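Local coordinates for protein calmodulin, putative (Entamoeba histolytica, PDB 4OCI) that binds calcium through an EF-hand and is involved in initiating the phagocytosis of human erythrocytes, at residues A[84-89]-A[96-101]; A[26-31]-A[42-47]; A[102-105]-A[111-114]. One frame throughout, in Å; residues are numbered along the deposited sequence.

Interaction 1 (A[84-89]-A[96-101])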
loop_
_atom_site.group_PDB
_atom_site.type_symbol
_atom_site.label_atom_id
_atom_site.label_comp_id
_atom_site.label_asym_id
_atom_site.label_seq_id
_atom_site.Cartn_x
_atom_site.Cartn_y
_atom_site.Cartn_z
ATOM N N ASN A 84 10.012 -10.488 -27.337
ATOM C CA ASN A 84 10.143 -11.558 -28.348
ATOM C C ASN A 84 10.410 -11.081 -29.785
ATOM O O ASN A 84 11.138 -11.741 -30.548
ATOM C CB ASN A 84 8.964 -12.525 -28.236
ATOM C CG ASN A 84 8.870 -13.178 -26.822
ATOM O OD1 ASN A 84 9.788 -13.037 -25.964
ATOM N ND2 ASN A 84 7.762 -13.879 -26.576
ATOM N N VAL A 85 9.866 -9.912 -30.118
ATOM C CA VAL A 85 10.230 -9.198 -31.323
ATOM C C VAL A 85 11.764 -8.994 -31.542
ATOM O O VAL A 85 12.250 -9.096 -32.688
ATOM C CB VAL A 85 9.410 -7.882 -31.434
ATOM C CG1 VAL A 85 10.293 -6.672 -31.803
ATOM C CG2 VAL A 85 8.227 -8.081 -32.401
ATOM N N LEU A 86 12.512 -8.748 -30.459
ATOM C CA LEU A 86 13.977 -8.662 -30.552
ATOM C C LEU A 86 14.792 -9.954 -30.260
ATOM O O LEU A 86 16.038 -9.939 -30.325
ATOM C CB LEU A 86 14.502 -7.562 -29.627
ATOM C CG LEU A 86 13.826 -6.201 -29.544
ATOM C CD1 LEU A 86 14.425 -5.508 -28.328
ATOM C CD2 LEU A 86 14.047 -5.387 -30.806
ATOM N N ASP A 87 14.117 -11.042 -29.898
ATOM C CA ASP A 87 14.816 -12.313 -29.693
ATOM C C ASP A 87 14.060 -13.445 -30.387
ATOM O O ASP A 87 13.620 -14.378 -29.720
ATOM C CB ASP A 87 14.965 -12.640 -28.202
ATOM C CG ASP A 87 15.839 -13.915 -27.950
ATOM O OD1 ASP A 87 16.867 -14.104 -28.667
ATOM O OD2 ASP A 87 15.516 -14.729 -27.027
ATOM N N LYS A 88 13.878 -13.352 -31.708
ATOM C CA LYS A 88 13.034 -14.330 -32.454
ATOM C C LYS A 88 13.753 -15.686 -32.556
ATOM O O LYS A 88 13.129 -16.747 -32.577
ATOM C CB LYS A 88 12.692 -13.833 -33.867
ATOM C CG LYS A 88 12.056 -12.457 -33.958
ATOM C CD LYS A 88 10.524 -12.530 -34.101
ATOM C CE LYS A 88 9.986 -11.207 -34.704
ATOM N NZ LYS A 88 8.515 -11.007 -34.479
ATOM N N ASP A 89 15.076 -15.627 -32.611
ATOM C CA ASP A 89 15.914 -16.815 -32.480
ATOM C C ASP A 89 15.944 -17.456 -31.069
ATOM O O ASP A 89 16.495 -18.530 -30.896
ATOM C CB ASP A 89 17.326 -16.482 -32.946
ATOM C CG ASP A 89 17.408 -16.294 -34.475
ATOM O OD1 ASP A 89 18.431 -15.737 -34.958
ATOM O OD2 ASP A 89 16.457 -16.709 -35.182
ATOM N N ALA A 96 20.457 -4.119 -23.282
ATOM C CA ALA A 96 19.908 -3.399 -22.206
ATOM C C ALA A 96 19.275 -2.127 -22.749
ATOM O O ALA A 96 18.245 -1.637 -22.220
ATOM C CB ALA A 96 21.009 -3.046 -21.205
ATOM N N ILE A 97 19.888 -1.541 -23.771
ATOM C CA ILE A 97 19.331 -0.302 -24.261
ATOM C C ILE A 97 18.001 -0.506 -24.961
ATOM O O ILE A 97 17.133 0.406 -24.940
ATOM C CB ILE A 97 20.319 0.476 -25.171
ATOM C CG1 ILE A 97 19.855 1.986 -25.257
ATOM C CG2 ILE A 97 20.495 -0.227 -26.610
ATOM C CD1 ILE A 97 20.596 2.659 -26.323
ATOM N N GLU A 98 17.799 -1.699 -25.518
ATOM C CA GLU A 98 16.517 -1.991 -26.170
ATOM C C GLU A 98 15.423 -2.274 -25.086
ATOM O O GLU A 98 14.241 -1.918 -25.234
ATOM C CB GLU A 98 16.612 -3.157 -27.125
ATOM C CG GLU A 98 17.470 -2.836 -28.397
ATOM C CD GLU A 98 16.723 -1.832 -29.352
ATOM O OE1 GLU A 98 15.442 -1.916 -29.438
ATOM O OE2 GLU A 98 17.391 -0.970 -30.007
ATOM N N LEU A 99 15.802 -2.990 -24.047
ATOM C CA LEU A 99 14.955 -3.045 -22.837
ATOM C C LEU A 99 14.569 -1.651 -22.319
ATOM O O LEU A 99 13.435 -1.439 -21.999
ATOM C CB LEU A 99 15.683 -3.779 -21.727
ATOM C CG LEU A 99 14.748 -4.017 -20.515
ATOM C CD1 LEU A 99 13.358 -4.658 -20.874
ATOM C CD2 LEU A 99 15.435 -4.771 -19.403
ATOM N N ARG A 100 15.533 -0.756 -22.153
ATOM C CA ARG A 100 15.255 0.656 -21.812
ATOM C C ARG A 100 14.240 1.243 -22.736
ATOM O O ARG A 100 13.291 1.872 -22.264
ATOM C CB ARG A 100 16.539 1.511 -21.785
ATOM C CG ARG A 100 16.360 3.006 -21.439
ATOM C CD ARG A 100 17.698 3.778 -21.507
ATOM N NE ARG A 100 18.591 3.495 -20.352
ATOM C CZ ARG A 100 18.474 4.049 -19.149
ATOM N NH1 ARG A 100 17.461 4.893 -18.848
ATOM N NH2 ARG A 100 19.347 3.730 -18.198
ATOM N N ARG A 101 14.378 1.075 -24.044
ATOM C CA ARG A 101 13.355 1.572 -24.977
ATOM C C ARG A 101 11.950 1.036 -24.655
ATOM O O ARG A 101 10.957 1.810 -24.602
ATOM C CB ARG A 101 13.708 1.329 -26.480
ATOM C CG ARG A 101 12.713 1.989 -27.441
ATOM C CD ARG A 101 13.019 1.629 -28.902
ATOM N NE ARG A 101 13.287 0.179 -28.941
ATOM C CZ ARG A 101 12.355 -0.804 -28.956
ATOM N NH1 ARG A 101 11.051 -0.510 -28.974
ATOM N NH2 ARG A 101 12.721 -2.107 -28.934
#

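Interaction 2 (A[26-31]-A[42-47])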
loop_
_atom_site.group_PDB
_atom_site.type_symbol
_atom_site.label_atom_id
_atom_site.label_comp_id
_atom_site.label_asym_id
_atom_site.label_seq_id
_atom_site.Cartn_x
_atom_site.Cartn_y
_atom_site.Cartn_z
ATOM N N ASN A 26 -6.376 -5.975 0.068
ATOM C CA ASN A 26 -5.833 -7.215 -0.566
ATOM C C ASN A 26 -6.656 -7.762 -1.729
ATOM O O ASN A 26 -6.075 -8.234 -2.704
ATOM C CB ASN A 26 -5.667 -8.337 0.448
ATOM C CG ASN A 26 -4.434 -8.141 1.267
ATOM O OD1 ASN A 26 -3.452 -7.483 0.825
ATOM N ND2 ASN A 26 -4.465 -8.659 2.489
ATOM N N GLU A 27 -7.994 -7.649 -1.664
ATOM C CA GLU A 27 -8.856 -8.044 -2.781
ATOM C C GLU A 27 -8.664 -7.167 -3.998
ATOM O O GLU A 27 -8.664 -7.682 -5.121
ATOM C CB GLU A 27 -10.346 -8.031 -2.399
ATOM C CG GLU A 27 -10.663 -9.153 -1.348
ATOM C CD GLU A 27 -11.998 -8.957 -0.602
ATOM O OE1 GLU A 27 -12.600 -7.845 -0.721
ATOM O OE2 GLU A 27 -12.444 -9.927 0.135
ATOM N N PHE A 28 -8.510 -5.872 -3.800
ATOM C CA PHE A 28 -8.197 -4.953 -4.900
ATOM C C PHE A 28 -6.885 -5.278 -5.580
ATOM O O PHE A 28 -6.820 -5.364 -6.814
ATOM C CB PHE A 28 -8.167 -3.537 -4.401
ATOM C CG PHE A 28 -7.774 -2.508 -5.452
ATOM C CD1 PHE A 28 -8.574 -2.285 -6.545
ATOM C CD2 PHE A 28 -6.602 -1.747 -5.324
ATOM C CE1 PHE A 28 -8.237 -1.281 -7.527
ATOM C CE2 PHE A 28 -6.277 -0.777 -6.303
ATOM C CZ PHE A 28 -7.073 -0.559 -7.382
ATOM N N GLU A 29 -5.841 -5.501 -4.765
ATOM C CA GLU A 29 -4.526 -5.801 -5.325
ATOM C C GLU A 29 -4.568 -7.143 -6.094
ATOM O O GLU A 29 -4.036 -7.282 -7.218
ATOM C CB GLU A 29 -3.435 -5.877 -4.216
ATOM C CG GLU A 29 -2.066 -6.075 -4.902
ATOM C CD GLU A 29 -0.898 -6.578 -3.983
ATOM O OE1 GLU A 29 -1.062 -6.646 -2.704
ATOM O OE2 GLU A 29 0.181 -6.909 -4.596
ATOM N N SER A 30 -5.232 -8.115 -5.517
ATOM C CA SER A 30 -5.294 -9.394 -6.090
ATOM C C SER A 30 -6.122 -9.368 -7.460
ATOM O O SER A 30 -5.721 -9.953 -8.494
ATOM C CB SER A 30 -5.731 -10.364 -4.965
ATOM O OG SER A 30 -6.493 -11.391 -5.505
ATOM N N LEU A 31 -7.157 -8.559 -7.537
ATOM C CA LEU A 31 -7.991 -8.514 -8.715
ATOM C C LEU A 31 -7.297 -7.816 -9.822
ATOM O O LEU A 31 -7.321 -8.310 -10.973
ATOM C CB LEU A 31 -9.320 -7.808 -8.411
ATOM C CG LEU A 31 -10.366 -7.611 -9.535
ATOM C CD1 LEU A 31 -10.613 -8.970 -10.251
ATOM C CD2 LEU A 31 -11.678 -7.027 -9.061
ATOM N N SER A 42 3.056 -1.148 -3.634
ATOM C CA SER A 42 2.805 0.108 -2.879
ATOM C C SER A 42 2.125 1.107 -3.807
ATOM O O SER A 42 1.489 2.008 -3.339
ATOM C CB SER A 42 4.093 0.733 -2.317
ATOM O OG SER A 42 4.997 1.157 -3.386
ATOM N N ALA A 43 2.294 0.995 -5.105
ATOM C CA ALA A 43 1.636 1.930 -6.040
ATOM C C ALA A 43 0.119 1.557 -6.169
ATOM O O ALA A 43 -0.770 2.438 -6.198
ATOM C CB ALA A 43 2.329 1.869 -7.497
ATOM N N ILE A 44 -0.140 0.270 -6.256
ATOM C CA ILE A 44 -1.540 -0.267 -6.211
ATOM C C ILE A 44 -2.215 0.179 -4.897
ATOM O O ILE A 44 -3.337 0.649 -4.910
ATOM C CB ILE A 44 -1.525 -1.859 -6.299
ATOM C CG1 ILE A 44 -0.983 -2.228 -7.717
ATOM C CG2 ILE A 44 -3.001 -2.433 -6.157
ATOM C CD1 ILE A 44 -0.816 -3.776 -8.025
ATOM N N ALA A 45 -1.522 0.051 -3.770
ATOM C CA ALA A 45 -2.046 0.377 -2.442
ATOM C C ALA A 45 -2.288 1.858 -2.300
ATOM O O ALA A 45 -3.269 2.293 -1.685
ATOM C CB ALA A 45 -1.073 -0.168 -1.297
ATOM N N SER A 46 -1.404 2.645 -2.891
ATOM C CA SER A 46 -1.555 4.069 -2.906
ATOM C C SER A 46 -2.824 4.502 -3.683
ATOM O O SER A 46 -3.521 5.386 -3.279
ATOM C CB SER A 46 -0.321 4.655 -3.592
ATOM O OG SER A 46 -0.415 6.031 -3.563
ATOM N N THR A 47 -3.097 3.892 -4.839
ATOM C CA THR A 47 -4.344 4.160 -5.583
ATOM C C THR A 47 -5.544 3.764 -4.733
ATOM O O THR A 47 -6.521 4.488 -4.653
ATOM C CB THR A 47 -4.345 3.323 -6.914
ATOM O OG1 THR A 47 -3.165 3.677 -7.655
ATOM C CG2 THR A 47 -5.631 3.527 -7.787
#

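Interaction 3 (A[102-105]-A[111-114])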
loop_
_atom_site.group_PDB
_atom_site.type_symbol
_atom_site.label_atom_id
_atom_site.label_comp_id
_atom_site.label_asym_id
_atom_site.label_seq_id
_atom_site.Cartn_x
_atom_site.Cartn_y
_atom_site.Cartn_z
ATOM N N ILE A 102 11.871 -0.271 -24.476
ATOM C CA ILE A 102 10.608 -0.961 -24.297
ATOM C C ILE A 102 9.916 -0.460 -23.052
ATOM O O ILE A 102 8.721 -0.209 -23.064
ATOM C CB ILE A 102 10.818 -2.476 -24.052
ATOM C CG1 ILE A 102 11.540 -3.185 -25.202
ATOM C CG2 ILE A 102 9.462 -3.193 -23.619
ATOM C CD1 ILE A 102 10.865 -3.154 -26.401
ATOM N N LEU A 103 10.661 -0.385 -21.962
ATOM C CA LEU A 103 10.155 0.052 -20.660
ATOM C C LEU A 103 9.782 1.540 -20.725
ATOM O O LEU A 103 8.854 1.968 -20.033
ATOM C CB LEU A 103 11.193 -0.184 -19.529
ATOM C CG LEU A 103 11.563 -1.630 -19.146
ATOM C CD1 LEU A 103 12.816 -1.648 -18.268
ATOM C CD2 LEU A 103 10.411 -2.298 -18.396
ATOM N N SER A 104 10.485 2.331 -21.536
ATOM C CA SER A 104 10.057 3.703 -21.767
ATOM C C SER A 104 8.755 3.726 -22.498
ATOM O O SER A 104 7.893 4.532 -22.219
ATOM C CB SER A 104 11.123 4.493 -22.508
ATOM O OG SER A 104 12.232 4.572 -21.665
ATOM N N THR A 105 8.589 2.805 -23.409
ATOM C CA THR A 105 7.486 2.808 -24.319
ATOM C C THR A 105 6.174 2.345 -23.742
ATOM O O THR A 105 5.175 3.025 -23.954
ATOM C CB THR A 105 7.867 1.969 -25.537
ATOM O OG1 THR A 105 8.811 2.729 -26.285
ATOM C CG2 THR A 105 6.688 1.633 -26.425
ATOM N N GLU A 111 10.473 6.741 -15.238
ATOM C CA GLU A 111 11.253 7.784 -15.963
ATOM C C GLU A 111 12.684 7.253 -16.269
ATOM O O GLU A 111 13.055 6.167 -15.787
ATOM C CB GLU A 111 11.292 9.078 -15.130
ATOM N N GLN A 112 13.488 7.986 -17.040
ATOM C CA GLN A 112 14.812 7.491 -17.424
ATOM C C GLN A 112 15.709 7.221 -16.225
ATOM O O GLN A 112 16.521 6.276 -16.248
ATOM C CB GLN A 112 15.541 8.464 -18.369
ATOM C CG GLN A 112 14.944 8.538 -19.790
ATOM C CD GLN A 112 14.651 7.128 -20.352
ATOM O OE1 GLN A 112 13.506 6.739 -20.521
ATOM N NE2 GLN A 112 15.692 6.370 -20.581
ATOM N N LYS A 113 15.597 8.098 -15.212
ATOM C CA LYS A 113 16.409 8.019 -14.010
ATOM C C LYS A 113 15.992 6.768 -13.224
ATOM O O LYS A 113 16.846 6.130 -12.669
ATOM C CB LYS A 113 16.293 9.312 -13.147
ATOM N N GLU A 114 14.713 6.414 -13.193
ATOM C CA GLU A 114 14.254 5.185 -12.488
ATOM C C GLU A 114 14.698 3.878 -13.230
ATOM O O GLU A 114 14.915 2.810 -12.617
ATOM C CB GLU A 114 12.714 5.177 -12.163
ATOM C CG GLU A 114 12.257 6.371 -11.250
ATOM C CD GLU A 114 10.733 6.646 -11.198
ATOM O OE1 GLU A 114 9.964 6.252 -12.114
ATOM O OE2 GLU A 114 10.311 7.302 -10.211
#

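Interaction 1 (A[84-89]-A[96-101])
Leu-86 of helix 76-86 reaches across to Glu-98 and Arg-101 on the first turn and a half of helix 96-106. Its CB points toward that helix; chi1 of -44° places CG anti to the carbonyl carbon, beside the backbone N, and CD1 and CD2 then face Glu-98 and Arg-101. CD1 presses against CB of Glu-98 at 3.4 Å, a tight apolar contact, and also lies 3.9 Å from NH2 of Arg-101, at the edge of the guanidinium and near its plane. CD2 stands beside the same nitrogen and, at 4.0 Å, beside OE1 of Glu-98. A branched leucine suits this place because its two methyls can span both partners. Those partners are themselves paired: NE and NH2 of Arg-101 grip the single oxygen OE1 side-on, the NH2 to OE1 bond being 2.8 Å long with an N-H...O angle of 147°. The aliphatic side chain thus rests against a salt-bridged pair at the surface. Asp-87 accepts from the backbone N of Lys-91 at OD1 and of Gly-92 at OD2. Counted from Asp-87, Glu-98 is the twelfth residue, where a calcium-loaded loop usually presents its bidentate glutamate; here Arg-101 engages that carboxylate, within a helix-loop-helix EF-hand.

Interaction 2 (A[26-31]-A[42-47])
The ring of Phe-28 overlaps the CG2 methyl of Ile-44, CE2 coming within 3.7 Å, in the angled helix-helix packing of an EF-hand lobe. Helix 25-34, which leaves the calcium loop, meets helix 41-50, the next along the chain; the axes of the two short segments approach to 9.9 Å, with 124° between their N-to-C directions. Phenylalanine suits the buried side of helix 25-34: with CG anti to the backbone N (chi1 177°), its flat ring reaches the neighbouring helix with its CD2-CE2 side. Backbone as well as side chain receives it, since Ile-44 O lies at the ring edge, near the ring plane, 3.6 Å from CE2. The ring also touches Phe-62 and Leu-69 of helix 59-71, so this pair belongs to a wider apolar core.

Ile-44 serves two neighbours at once. Its CG2 wedges between Phe-28 and Glu-29, lying 3.8 Å from CA of Glu-29, while its CD1 stands 4.1 Å from CG of the same residue. Glutamate fits at this margin because its methylene groups can pack on isoleucine while the carboxylate turns to polar partners: OE2 forms a salt bridge with Arg-33 and a hydrogen bond with Thr-41. On the same helix as Ile-44, Ala-45 packs on Ala-45 of the second subunit, so helix 41-50 also belongs to the dimer contact.

Thr-47 completes the interface. Its methyl CG2 sits obliquely to the aromatic ring, 4.4 Å from CZ, and its hydroxyl is satisfied within its own helix: OG1 donates to Ala-43 O at 3.1 Å, tilted 26° from the carbonyl plane, while Thr-47 N reaches the same oxygen from the opposite face.

Interaction 3 (A[102-105]-A[111-114])
Ser-104, on helix 96-106, and Gln-112, on the first turn of helix 112-122, make the direct contact, and it is polar. Ser-104 OG lies 2.8 Å from the amide atom modelled as OE1 of Gln-112, although that amide is probably turned over, so its rotation remains uncertain. The long glutamine chain bends at chi2 (-46°), which brings its end back toward the serine even though its CB does not point there. Serine suits a partly exposed helical position because its short hydroxyl can return to the carbonyl one turn earlier, Arg-100 O, so OG is held close to its own backbone while facing Gln-112.

A second polar bond secures the backbone at the glutamine. Arg-100 is long enough to carry NH1 from helix 96-106 across to Gln-112 O, so that a residue of one helix hydrogen-bonds a carbonyl of the other.

A capping bond lies at the start of helix 112-122. Glu-111 occupies the N-cap position, and its backbone N donates to Glu-114 OE1 at 3.2 Å with an N-H...O angle of 160°. The nitrogen comes from above the carboxylate plane, 40° out of it. This is the arm of a capping box that runs from the third helical residue back to the N-cap; the carboxylate of Glu-111 is not modelled. A negative charge at the start of a helix is probably favoured by the helix dipole.

Apolar packing accompanies these bonds: Leu-103 touches Ile-115 of helix 112-122, as suits a buried leucine. The Ser-104 to Gln-112 contact itself lies at the surface and joins consecutive helices, 96-106 and 112-122, across their short connection in a paired EF-hand domain.

Overall arrangement
From the N terminus, interaction 2 comes first, bringing helix 25-34 back against helix 41-50 and closing the turn between them. Interaction 1 then closes the loop that joins helix 76-86 to helix 96-106, and interaction 3 closes the short connection from helix 96-106 to helix 112-122. The three follow in series; none nests in or crosses another. Interactions 1 and 3 share helix 96-106 and touch each other, so three successive helices are tied together. Interaction 2 lies across the chain's centre, about 30 Å from interaction 1 and 22 Å from interaction 3, centre to centre, in the half of the chain that carries the calcium ion.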